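Local structure of Alpha/beta hydrolase (6KMO) at residues G61-A66 with Y309-P314; K67-Q72 with L121-V126; P100-F105 with A131-V136. The protein is an esterase or lipase of the alpha/beta hydrolase family that probably hydrolyses carboxylic ester bonds through a serine nucleophile. The protein carries 2 engineered substitutions. All blocks are in the same frame, centred on the assembly; numbering follows the deposited sequence.

Interaction 1 of 3, residues G61-A66 with Y309-P314; sequences GAQQGA and YGLLNP
Two amide groups lie stacked, those of Gln63 and Asn313, with planes only 20° apart. Gln63 NE2 lies over one face of the Asn313 amide, 3.5 Å from Asn313 CG. Ala66 CB lies over the opposite face, 3.4 Å from Asn313 ND2, so the amide is sandwiched. At its edge the Asn313 amide donates from ND2 to Gln63 O at 2.9 Å, in its own plane and on a carbonyl lone pair. The Gln63 amide is gripped at both ends. Asn313 N gives an almost straight bond to Gln63 OE1, 2.8 Å with an N-H...O angle of 175°, again on a lone pair. Gln63 NE2 donates to Leu311 O at 2.9 Å and comes in from above that carbonyl plane. The Gln63 chain bends at chi2 (-61°), which turns its end toward the 309-314 loop. Leu311 CD1 packs against NE2, and Pro314 CD sits against Ala62 O. Outside the pair, Gln63 NE2 also reaches Thr117 O, and Asn313 OD1 accepts from Arg120 NH1. The end of helix 52-63 is thus tied to the loop before helix 319-335. With bonds at both ends of the buried Gln63 amide, its rotation is fixed and its polar atoms are satisfied.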
ATOM      1  N   GLY A  61      15.570  16.168 -18.352  1.00  9.29           N
ATOM      2  CA  GLY A  61      14.563  16.432 -19.375  1.00 11.05           C
ATOM      3  C   GLY A  61      13.266  15.670 -19.168  1.00 11.32           C
ATOM      4  O   GLY A  61      12.184  16.185 -19.449  1.00 12.57           O
ATOM      5  N   ALA A  62      13.356  14.430 -18.685  1.00 10.23           N
ATOM      6  CA  ALA A  62      12.151  13.671 -18.410  1.00 10.64           C
ATOM      7  C   ALA A  62      11.284  14.378 -17.383  1.00  9.11           C
ATOM      8  O   ALA A  62      10.049  14.291 -17.447  1.00 11.19           O
ATOM      9  CB  ALA A  62      12.521  12.284 -17.893  1.00 12.76           C
ATOM     10  N   GLN A  63      11.903  15.085 -16.443  1.00  7.63           N
ATOM     11  CA  GLN A  63      11.199  15.679 -15.319  1.00  8.22           C
ATOM     12  C   GLN A  63      10.833  17.136 -15.553  1.00 11.65           C
ATOM     13  O   GLN A  63       9.944  17.663 -14.872  1.00 12.19           O
ATOM     14  CB  GLN A  63      12.077  15.580 -14.058  1.00  8.88           C
ATOM     15  CG  GLN A  63      12.380  14.155 -13.626  1.00  7.21           C
ATOM     16  CD  GLN A  63      11.138  13.394 -13.294  1.00  6.94           C
ATOM     17  OE1 GLN A  63      10.437  12.885 -14.164  1.00  7.72           O
ATOM     18  NE2 GLN A  63      10.824  13.346 -12.014  1.00  7.26           N
ATOM     19  N   GLN A  64      11.473  17.789 -16.516  1.00 10.00           N
ATOM     20  CA  GLN A  64      11.292  19.215 -16.714  1.00  9.65           C
ATOM     21  C   GLN A  64       9.875  19.538 -17.166  1.00 10.53           C
ATOM     22  O   GLN A  64       9.228  18.776 -17.880  1.00 10.95           O
ATOM     23  CB  GLN A  64      12.298  19.688 -17.768  1.00 11.02           C
ATOM     24  CG  GLN A  64      12.332  21.201 -17.994  1.00  9.83           C
ATOM     25  CD  GLN A  64      11.279  21.692 -18.967  1.00  9.69           C
ATOM     26  OE1 GLN A  64      10.759  20.946 -19.809  1.00 11.10           O
ATOM     27  NE2 GLN A  64      10.938  22.974 -18.828  1.00 13.72           N
ATOM     28  N   GLY A  65       9.397  20.688 -16.712  1.00 11.23           N
ATOM     29  CA  GLY A  65       8.155  21.232 -17.241  1.00 13.75           C
ATOM     30  C   GLY A  65       6.904  20.666 -16.633  1.00 14.52           C
ATOM     31  O   GLY A  65       5.816  20.843 -17.187  1.00 18.43           O
ATOM     32  N   ALA A  66       7.015  19.982 -15.504  1.00 11.63           N
ATOM     33  CA  ALA A  66       5.874  19.348 -14.875  1.00 11.74           C
ATOM     34  C   ALA A  66       5.113  20.359 -14.026  1.00 11.56           C
ATOM     35  O   ALA A  66       5.691  21.279 -13.450  1.00 14.21           O
ATOM     36  CB  ALA A  66       6.357  18.205 -13.981  1.00 14.48           C
ATOM     37  N   TYR A 309       8.129   4.725 -10.124  1.00  4.99           N
ATOM     38  CA  TYR A 309       6.775   5.106 -10.507  1.00  5.48           C
ATOM     39  C   TYR A 309       6.383   6.426  -9.864  1.00  5.33           C
ATOM     40  O   TYR A 309       5.769   7.283 -10.510  1.00  6.67           O
ATOM     41  CB  TYR A 309       5.756   4.005 -10.180  1.00  5.64           C
ATOM     42  CG  TYR A 309       5.664   3.552  -8.728  1.00  6.71           C
ATOM     43  CD1 TYR A 309       6.433   2.500  -8.279  1.00  5.58           C
ATOM     44  CD2 TYR A 309       4.789   4.145  -7.837  1.00  6.19           C
ATOM     45  CE1 TYR A 309       6.359   2.060  -6.963  1.00  5.75           C
ATOM     46  CE2 TYR A 309       4.704   3.717  -6.500  1.00  6.89           C
ATOM     47  CZ  TYR A 309       5.496   2.660  -6.084  1.00  5.99           C
ATOM     48  OH  TYR A 309       5.485   2.203  -4.778  1.00  7.18           O
ATOM     49  N   GLY A 310       6.749   6.633  -8.596  1.00  5.61           N
ATOM     50  CA  GLY A 310       6.366   7.860  -7.917  1.00  6.83           C
ATOM     51  C   GLY A 310       7.250   9.055  -8.197  1.00  6.51           C
ATOM     52  O   GLY A 310       6.912  10.169  -7.786  1.00  7.12           O
ATOM     53  N   LEU A 311       8.395   8.847  -8.842  1.00  5.82           N
ATOM     54  CA  LEU A 311       9.269   9.948  -9.225  1.00  5.34           C
ATOM     55  C   LEU A 311       8.923  10.510 -10.596  1.00  6.23           C
ATOM     56  O   LEU A 311       8.828  11.726 -10.757  1.00  7.06           O
ATOM     57  CB  LEU A 311      10.731   9.472  -9.266  1.00  6.65           C
ATOM     58  CG  LEU A 311      11.733  10.457  -9.872  1.00  7.45           C
ATOM     59  CD1 LEU A 311      11.853  11.684  -8.982  1.00  7.48           C
ATOM     60  CD2 LEU A 311      13.094   9.820 -10.087  1.00  7.13           C
ATOM     61  N   LEU A 312       8.773   9.643 -11.587  1.00  6.59           N
ATOM     62  CA  LEU A 312       8.751  10.078 -12.982  1.00  7.59           C
ATOM     63  C   LEU A 312       7.548  10.962 -13.249  1.00  6.62           C
ATOM     64  O   LEU A 312       6.397  10.538 -13.124  1.00  7.81           O
ATOM     65  CB  LEU A 312       8.751   8.851 -13.898  1.00  7.87           C
ATOM     66  CG  LEU A 312      10.035   8.029 -13.824  1.00 10.60           C
ATOM     67  CD1 LEU A 312       9.886   6.650 -14.479  1.00 13.64           C
ATOM     68  CD2 LEU A 312      11.237   8.770 -14.417  1.00 19.52           C
ATOM     69  N   ASN A 313       7.803  12.210 -13.634  1.00  7.93           N
ATOM     70  CA  ASN A 313       6.695  13.136 -13.790  1.00  7.57           C
ATOM     71  C   ASN A 313       5.712  12.736 -14.880  1.00  7.91           C
ATOM     72  O   ASN A 313       4.520  13.016 -14.695  1.00  8.63           O
ATOM     73  CB  ASN A 313       7.230  14.561 -13.942  1.00  7.77           C
ATOM     74  CG  ASN A 313       7.825  15.081 -12.660  1.00  8.00           C
ATOM     75  OD1 ASN A 313       7.533  14.574 -11.578  1.00  8.59           O
ATOM     76  ND2 ASN A 313       8.681  16.071 -12.760  1.00  8.80           N
ATOM     77  N   PRO A 314       6.105  12.073 -15.971  1.00  7.74           N
ATOM     78  CA  PRO A 314       5.084  11.599 -16.925  1.00  8.48           C
ATOM     79  C   PRO A 314       4.103  10.607 -16.326  1.00  9.27           C
ATOM     80  O   PRO A 314       3.041  10.376 -16.925  1.00 11.36           O
ATOM     81  CB  PRO A 314       5.913  10.986 -18.056  1.00 11.20           C
ATOM     82  CG  PRO A 314       7.203  11.781 -18.003  1.00 12.00           C
ATOM     83  CD  PRO A 314       7.466  11.963 -16.519  1.00  9.22           C
TER

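Interaction 2 of 3, residues K67-Q72 with L121-V126; sequences KLPPAQ and LIRDLV
Arg123 reaches out from helix 115-129 and extends its side chain across the 67-72 segment. Its CG stands anti to the carbonyl carbon (chi1 -72°), and the chain then runs extended from CG to NE, with chi2 at 178°. This carries the guanidinium between two apolar groups. Leu68 CB and CD1 lie over one face, with CD1 offset toward the rim. Ala71 CB lies over the opposite face and also touches Arg123 CG at 3.8 Å. At the edge, NH1 donates to Pro69 O at 2.8 Å. The oxygen is in the guanidinium plane, but NH1 stands above the carbonyl plane. Water 1 accepts from Arg123 NH1 and donates to Ala71 O, which water 2 also grips at 2.8 Å. NH2 forms a salt bridge with Glu119. The Pro69 ring meets the helix through CG, 3.9 Å from Arg123 CB and 3.4 Å from Asp124 OD1. The other oxygen, Asp124 OD2, forms a salt bridge with Arg120. Charged neighbours on both helix residues would favour their ionised forms. The arrangement is a surface packing of the extended link into strand 71-80 against the helix of a beta-alpha-beta crossover in the alpha/beta hydrolase fold.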
ATOM      1  N   LYS A  67       3.796  20.165 -13.956  1.00 14.93           N
ATOM      2  CA  LYS A  67       2.974  20.936 -13.037  1.00 18.04           C
ATOM      3  C   LYS A  67       3.324  20.553 -11.604  1.00 14.57           C
ATOM      4  O   LYS A  67       3.351  19.367 -11.259  1.00 18.26           O
ATOM      5  CB  LYS A  67       1.500  20.629 -13.314  1.00 23.90           C
ATOM      6  CG  LYS A  67       0.518  21.269 -12.334  1.00 38.60           C
ATOM      7  CD  LYS A  67      -0.824  20.518 -12.306  1.00 46.29           C
ATOM      8  CE  LYS A  67      -2.005  21.442 -11.997  1.00 52.86           C
ATOM      9  NZ  LYS A  67      -3.299  20.952 -12.568  1.00 52.53           N
ATOM     10  N   LEU A  68       3.607  21.557 -10.776  1.00 14.33           N
ATOM     11  CA  LEU A  68       3.940  21.316  -9.377  1.00 14.29           C
ATOM     12  C   LEU A  68       2.753  21.663  -8.502  1.00 15.41           C
ATOM     13  O   LEU A  68       2.156  22.740  -8.669  1.00 18.25           O
ATOM     14  CB  LEU A  68       5.127  22.169  -8.969  1.00 12.94           C
ATOM     15  CG  LEU A  68       6.438  21.875  -9.701  1.00 13.17           C
ATOM     16  CD1 LEU A  68       7.549  22.727  -9.170  1.00 14.29           C
ATOM     17  CD2 LEU A  68       6.807  20.391  -9.583  1.00 15.80           C
ATOM     18  N   PRO A  69       2.374  20.798  -7.567  1.00 10.59           N
ATOM     19  CA  PRO A  69       1.300  21.157  -6.647  1.00 11.46           C
ATOM     20  C   PRO A  69       1.774  22.208  -5.670  1.00 11.82           C
ATOM     21  O   PRO A  69       2.979  22.317  -5.381  1.00 10.57           O
ATOM     22  CB  PRO A  69       0.985  19.825  -5.941  1.00 12.91           C
ATOM     23  CG  PRO A  69       2.291  19.124  -5.931  1.00 12.18           C
ATOM     24  CD  PRO A  69       2.976  19.491  -7.238  1.00 12.17           C
ATOM     25  N   PRO A  70       0.867  23.022  -5.130  1.00 11.60           N
ATOM     26  CA  PRO A  70       1.290  24.126  -4.268  1.00 11.31           C
ATOM     27  C   PRO A  70       2.073  23.668  -3.040  1.00 11.05           C
ATOM     28  O   PRO A  70       1.688  22.723  -2.348  1.00 11.75           O
ATOM     29  CB  PRO A  70      -0.038  24.783  -3.869  1.00 15.07           C
ATOM     30  CG  PRO A  70      -0.961  24.444  -4.991  1.00 16.84           C
ATOM     31  CD  PRO A  70      -0.573  23.069  -5.430  1.00 13.49           C
ATOM     32  N   ALA A  71       3.157  24.388  -2.760  1.00  9.69           N
ATOM     33  CA  ALA A  71       4.007  24.173  -1.598  1.00  9.14           C
ATOM     34  C   ALA A  71       4.935  25.371  -1.478  1.00 11.20           C
ATOM     35  O   ALA A  71       5.090  26.148  -2.427  1.00 15.42           O
ATOM     36  CB  ALA A  71       4.839  22.892  -1.742  1.00  9.29           C
ATOM     37  N   GLN A  72       5.560  25.504  -0.317  1.00  9.90           N
ATOM     38  CA  GLN A  72       6.562  26.532  -0.068  1.00 12.64           C
ATOM     39  C   GLN A  72       7.951  25.908  -0.124  1.00 11.07           C
ATOM     40  O   GLN A  72       8.189  24.869   0.506  1.00 12.25           O
ATOM     41  CB  GLN A  72       6.403  27.102   1.340  1.00 15.28           C
ATOM     42  CG  GLN A  72       5.090  27.735   1.694  1.00 24.20           C
ATOM     43  CD  GLN A  72       5.037  28.103   3.171  1.00 25.31           C
ATOM     44  OE1 GLN A  72       6.061  28.117   3.860  1.00 26.94           O
ATOM     45  NE2 GLN A  72       3.844  28.405   3.661  1.00 31.76           N
ATOM     46  N   LEU A 121       7.690  14.996  -6.630  1.00  6.55           N
ATOM     47  CA  LEU A 121       7.572  13.919  -5.654  1.00  6.38           C
ATOM     48  C   LEU A 121       7.680  14.452  -4.235  1.00  6.00           C
ATOM     49  O   LEU A 121       6.889  14.084  -3.363  1.00  6.36           O
ATOM     50  CB  LEU A 121       8.662  12.877  -5.920  1.00  6.48           C
ATOM     51  CG  LEU A 121       8.901  11.809  -4.852  1.00  6.42           C
ATOM     52  CD1 LEU A 121       7.635  10.996  -4.555  1.00  7.17           C
ATOM     53  CD2 LEU A 121      10.039  10.877  -5.285  1.00  7.10           C
ATOM     54  N   ILE A 122       8.677  15.302  -3.974  1.00  5.97           N
ATOM     55  CA  ILE A 122       8.849  15.837  -2.628  1.00  6.00           C
ATOM     56  C   ILE A 122       7.618  16.626  -2.214  1.00  5.76           C
ATOM     57  O   ILE A 122       7.114  16.475  -1.098  1.00  6.88           O
ATOM     58  CB  ILE A 122      10.128  16.684  -2.539  1.00  6.55           C
ATOM     59  CG1 ILE A 122      11.357  15.811  -2.760  1.00  7.00           C
ATOM     60  CG2 ILE A 122      10.197  17.373  -1.190  1.00  6.59           C
ATOM     61  CD1 ILE A 122      12.595  16.596  -3.096  1.00  6.79           C
ATOM     62  N   ARG A 123       7.131  17.493  -3.097  1.00  7.07           N
ATOM     63  CA  ARG A 123       5.941  18.268  -2.770  1.00  6.74           C
ATOM     64  C   ARG A 123       4.747  17.363  -2.495  1.00  6.84           C
ATOM     65  O   ARG A 123       3.956  17.630  -1.578  1.00  7.20           O
ATOM     66  CB  ARG A 123       5.618  19.255  -3.898  1.00  7.49           C
ATOM     67  CG  ARG A 123       6.578  20.437  -4.000  1.00  8.45           C
ATOM     68  CD  ARG A 123       6.192  21.301  -5.180  1.00 10.27           C
ATOM     69  NE  ARG A 123       7.014  22.493  -5.328  1.00  9.09           N
ATOM     70  CZ  ARG A 123       6.541  23.722  -5.547  1.00 10.71           C
ATOM     71  NH1 ARG A 123       5.239  23.960  -5.585  1.00 11.98           N
ATOM     72  NH2 ARG A 123       7.401  24.718  -5.700  1.00 12.10           N
ATOM     73  N   ASP A 124       4.584  16.292  -3.274  1.00  6.49           N
ATOM     74  CA  ASP A 124       3.474  15.375  -3.031  1.00  7.27           C
ATOM     75  C   ASP A 124       3.565  14.768  -1.631  1.00  5.96           C
ATOM     76  O   ASP A 124       2.550  14.620  -0.939  1.00  8.13           O
ATOM     77  CB  ASP A 124       3.472  14.244  -4.066  1.00  7.52           C
ATOM     78  CG  ASP A 124       2.964  14.654  -5.421  1.00  9.23           C
ATOM     79  OD1 ASP A 124       2.353  15.739  -5.576  1.00  8.60           O
ATOM     80  OD2 ASP A 124       3.180  13.863  -6.371  1.00  8.58           O
ATOM     81  N   LEU A 125       4.768  14.388  -1.204  1.00  6.39           N
ATOM     82  CA  LEU A 125       4.927  13.771   0.110  1.00  6.26           C
ATOM     83  C   LEU A 125       4.711  14.778   1.234  1.00  7.12           C
ATOM     84  O   LEU A 125       4.148  14.438   2.277  1.00  7.05           O
ATOM     85  CB  LEU A 125       6.321  13.145   0.215  1.00  6.70           C
ATOM     86  CG  LEU A 125       6.577  11.904  -0.664  1.00  7.82           C
ATOM     87  CD1 LEU A 125       8.071  11.662  -0.780  1.00  8.77           C
ATOM     88  CD2 LEU A 125       5.844  10.684  -0.127  1.00  8.64           C
ATOM     89  N   VAL A 126       5.173  16.010   1.040  1.00  6.13           N
ATOM     90  CA  VAL A 126       4.927  17.077   2.005  1.00  6.29           C
ATOM     91  C   VAL A 126       3.434  17.328   2.146  1.00  6.67           C
ATOM     92  O   VAL A 126       2.906  17.418   3.255  1.00  8.06           O
ATOM     93  CB  VAL A 126       5.685  18.336   1.556  1.00  6.39           C
ATOM     94  CG1 VAL A 126       5.193  19.572   2.333  1.00  8.67           C
ATOM     95  CG2 VAL A 126       7.175  18.138   1.738  1.00  7.18           C
TER
HETATM   96  O   HOH W   1       3.727  26.580  -5.290  1.00 26.23           O
HETATM   97  O   HOH W   2       6.245  27.663  -4.448  1.00 34.77           O

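Interaction 3 of 3, residues P100-F105 with A131-V136; sequences PAFMFF and AAAVYV
Strands 100-105 and 132-136 run parallel and pair through a ladder of backbone bonds. Ala132 N donates to Pro100 O, and Phe102 N donates to Ala132 O at 2.8 Å, nearly along the C=O axis. Val134 N then donates to Phe102 O, and Phe104 N to Val134 O. The last of these comes from above the carbonyl plane. The ladder loosens at its end, where Val136 N to Phe104 O is weak at 3.4 Å. Water 3 bridges the same end, donating to Phe104 O and Val136 O. The strand axes make an angle of 31°, in keeping with the twist of the sheet.

On the face that bears Phe102, Ala133, Phe104 and Tyr135, the Phe102 ring is set by chi1 56°. This places CG in the crowded position between N and the carbonyl carbon. The ring lies with Ala133 CA over its centre, and its CE1 touches Ala133 CB at 3.6 Å. Ala131 CB meets the ring edge. Phe104 has CG anti to the backbone N (chi1 -173°). Tyr135 CD1 comes to the edge of the Phe104 ring, 4.3 Å from Phe104 CD2. On the other face, Met103 is bent at chi2 and chi3, so CE sits 3.7 Å from Val136 CG2 and close to Val134 CG1. Phe105 CE1 also touches Val136 CG2.

The next shell holds these groups in place. Phe115 meets the Tyr135 ring edge-to-face, and Tyr135 OH bonds to Asp137. Met103 and Phe105 pack on helix 148-163. Strand 99-105 is paired on its other edge with strand 174-179. The pair thus lies within the mixed, largely parallel central sheet of the alpha/beta hydrolase fold. Helix 115-129 joins the two strands in a beta-alpha-beta crossover, and its Ile122 and Val126 rest on Ala133.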
ATOM      1  N   PRO A 100       6.873  18.957  12.309  1.00  8.01           N
ATOM      2  CA  PRO A 100       7.818  17.844  12.230  1.00  8.08           C
ATOM      3  C   PRO A 100       8.382  17.792  10.823  1.00  6.78           C
ATOM      4  O   PRO A 100       7.910  18.464   9.908  1.00  7.93           O
ATOM      5  CB  PRO A 100       6.945  16.626  12.528  1.00  7.87           C
ATOM      6  CG  PRO A 100       5.634  16.993  11.951  1.00 10.15           C
ATOM      7  CD  PRO A 100       5.481  18.499  12.137  1.00 10.75           C
ATOM      8  N   ALA A 101       9.413  16.971  10.650  1.00  7.71           N
ATOM      9  CA  ALA A 101      10.112  16.951   9.375  1.00  7.04           C
ATOM     10  C   ALA A 101      10.542  15.543   8.998  1.00  7.40           C
ATOM     11  O   ALA A 101      10.632  14.628   9.837  1.00  7.66           O
ATOM     12  CB  ALA A 101      11.343  17.867   9.398  1.00  9.63           C
ATOM     13  N   PHE A 102      10.845  15.394   7.710  1.00  6.85           N
ATOM     14  CA  PHE A 102      11.569  14.236   7.218  1.00  6.12           C
ATOM     15  C   PHE A 102      12.729  14.699   6.349  1.00  6.22           C
ATOM     16  O   PHE A 102      12.581  15.613   5.530  1.00  6.70           O
ATOM     17  CB  PHE A 102      10.693  13.218   6.460  1.00  6.80           C
ATOM     18  CG  PHE A 102       9.933  13.768   5.294  1.00  7.65           C
ATOM     19  CD1 PHE A 102      10.405  13.638   4.002  1.00  6.65           C
ATOM     20  CD2 PHE A 102       8.691  14.346   5.480  1.00  9.12           C
ATOM     21  CE1 PHE A 102       9.672  14.100   2.931  1.00  7.28           C
ATOM     22  CE2 PHE A 102       7.950  14.807   4.407  1.00  9.20           C
ATOM     23  CZ  PHE A 102       8.448  14.700   3.132  1.00  7.61           C
ATOM     24  N   MET A 103      13.877  14.067   6.517  1.00  5.33           N
ATOM     25  CA  MET A 103      14.958  14.217   5.554  1.00  5.81           C
ATOM     26  C   MET A 103      14.521  13.546   4.260  1.00  5.86           C
ATOM     27  O   MET A 103      13.791  12.546   4.278  1.00  6.34           O
ATOM     28  CB  MET A 103      16.236  13.562   6.075  1.00  6.02           C
ATOM     29  CG  MET A 103      16.615  13.971   7.503  1.00  5.74           C
ATOM     30  SD  MET A 103      16.825  15.802   7.842  1.00  1.59           S
ATOM     31  CE  MET A 103      18.163  16.147   6.644  1.00  9.40           C
ATOM     32  N   PHE A 104      14.948  14.112   3.133  1.00  6.17           N
ATOM     33  CA  PHE A 104      14.634  13.549   1.830  1.00  5.93           C
ATOM     34  C   PHE A 104      15.915  13.293   1.053  1.00  6.09           C
ATOM     35  O   PHE A 104      16.658  14.235   0.744  1.00  6.26           O
ATOM     36  CB  PHE A 104      13.667  14.389   0.992  1.00  5.92           C
ATOM     37  CG  PHE A 104      13.258  13.661  -0.255  1.00  6.19           C
ATOM     38  CD1 PHE A 104      12.208  12.765  -0.237  1.00  6.73           C
ATOM     39  CD2 PHE A 104      14.019  13.768  -1.407  1.00  5.85           C
ATOM     40  CE1 PHE A 104      11.888  12.024  -1.356  1.00  6.80           C
ATOM     41  CE2 PHE A 104      13.720  13.030  -2.518  1.00  6.18           C
ATOM     42  CZ  PHE A 104      12.646  12.153  -2.501  1.00  6.00           C
ATOM     43  N   PHE A 105      16.158  12.016   0.731  1.00  4.62           N
ATOM     44  CA  PHE A 105      17.335  11.546   0.017  1.00  5.32           C
ATOM     45  C   PHE A 105      16.890  11.132  -1.379  1.00  5.43           C
ATOM     46  O   PHE A 105      16.143  10.165  -1.541  1.00  5.59           O
ATOM     47  CB  PHE A 105      17.974  10.394   0.795  1.00  5.49           C
ATOM     48  CG  PHE A 105      18.278  10.731   2.231  1.00  5.47           C
ATOM     49  CD1 PHE A 105      18.867  11.939   2.574  1.00  6.75           C
ATOM     50  CD2 PHE A 105      17.991   9.836   3.231  1.00  6.60           C
ATOM     51  CE1 PHE A 105      19.142  12.247   3.897  1.00  7.56           C
ATOM     52  CE2 PHE A 105      18.271  10.138   4.553  1.00  7.06           C
ATOM     53  CZ  PHE A 105      18.846  11.365   4.884  1.00  6.94           C
ATOM     54  N   ALA A 131       4.168  17.374   6.803  1.00  7.30           N
ATOM     55  CA  ALA A 131       5.471  17.564   7.413  1.00  7.72           C
ATOM     56  C   ALA A 131       6.393  18.300   6.451  1.00  8.11           C
ATOM     57  O   ALA A 131       6.203  18.280   5.235  1.00  9.92           O
ATOM     58  CB  ALA A 131       6.087  16.217   7.788  1.00  7.77           C
ATOM     59  N   ALA A 132       7.410  18.951   7.004  1.00  6.93           N
ATOM     60  CA  ALA A 132       8.431  19.571   6.180  1.00  6.79           C
ATOM     61  C   ALA A 132       9.414  18.534   5.658  1.00  9.45           C
ATOM     62  O   ALA A 132       9.804  17.614   6.382  1.00  9.88           O
ATOM     63  CB  ALA A 132       9.212  20.611   6.985  1.00  8.34           C
ATOM     64  N   ALA A 133       9.809  18.683   4.402  1.00  6.99           N
ATOM     65  CA  ALA A 133      10.885  17.889   3.820  1.00  6.61           C
ATOM     66  C   ALA A 133      12.180  18.681   3.830  1.00  6.38           C
ATOM     67  O   ALA A 133      12.194  19.870   3.495  1.00  7.33           O
ATOM     68  CB  ALA A 133      10.563  17.508   2.373  1.00  8.21           C
ATOM     69  N   VAL A 134      13.270  18.020   4.171  1.00  6.21           N
ATOM     70  CA  VAL A 134      14.603  18.610   4.120  1.00  6.72           C
ATOM     71  C   VAL A 134      15.424  17.796   3.124  1.00  6.56           C
ATOM     72  O   VAL A 134      16.018  16.763   3.469  1.00  6.71           O
ATOM     73  CB  VAL A 134      15.278  18.678   5.491  1.00  7.02           C
ATOM     74  CG1 VAL A 134      16.623  19.390   5.390  1.00  7.01           C
ATOM     75  CG2 VAL A 134      14.352  19.355   6.501  1.00  8.39           C
ATOM     76  N   TYR A 135      15.438  18.251   1.878  1.00  6.72           N
ATOM     77  CA  TYR A 135      16.254  17.650   0.829  1.00  5.92           C
ATOM     78  C   TYR A 135      17.717  17.964   1.084  1.00  7.04           C
ATOM     79  O   TYR A 135      18.062  19.109   1.375  1.00  6.96           O
ATOM     80  CB  TYR A 135      15.807  18.219  -0.543  1.00  6.72           C
ATOM     81  CG  TYR A 135      16.803  18.003  -1.654  1.00  6.78           C
ATOM     82  CD1 TYR A 135      16.669  16.948  -2.533  1.00  6.64           C
ATOM     83  CD2 TYR A 135      17.894  18.842  -1.812  1.00  7.55           C
ATOM     84  CE1 TYR A 135      17.598  16.715  -3.533  1.00  6.93           C
ATOM     85  CE2 TYR A 135      18.835  18.607  -2.795  1.00  6.38           C
ATOM     86  CZ  TYR A 135      18.681  17.546  -3.649  1.00  7.51           C
ATOM     87  OH  TYR A 135      19.625  17.292  -4.609  1.00  8.41           O
ATOM     88  N   VAL A 136      18.592  16.964   0.958  1.00  5.65           N
ATOM     89  CA  VAL A 136      20.035  17.119   1.149  1.00  5.93           C
ATOM     90  C   VAL A 136      20.731  17.040  -0.212  1.00  7.30           C
ATOM     91  O   VAL A 136      20.613  16.041  -0.928  1.00  7.06           O
ATOM     92  CB  VAL A 136      20.588  16.036   2.091  1.00  7.11           C
ATOM     93  CG1 VAL A 136      22.104  16.194   2.276  1.00  8.89           C
ATOM     94  CG2 VAL A 136      19.893  16.094   3.428  1.00  7.78           C
TER
HETATM   95  O   HOH W   3      18.568  14.253  -1.354  1.00  6.82           O

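In the fold
Interaction 3 is the buried core of the set, a parallel strand pair held by backbone bonds and apolar side chains. Interaction 2 lies at the surface, where an arginine held between Leu68 and Ala71, one proline and bound waters do the work. Interaction 1 is partly buried and depends on side-chain amides bonded to backbone. Helix 115-129 links all three. It carries one side of interaction 2 and joins the strands of interaction 3. Its Leu121 also touches Gly310 and Leu311 of interaction 1. Helix 52-63 and strand 71-80, used by interactions 1 and 2, are successive in the chain. Interactions 1 and 3 do not touch; their centres are about 20 Å apart.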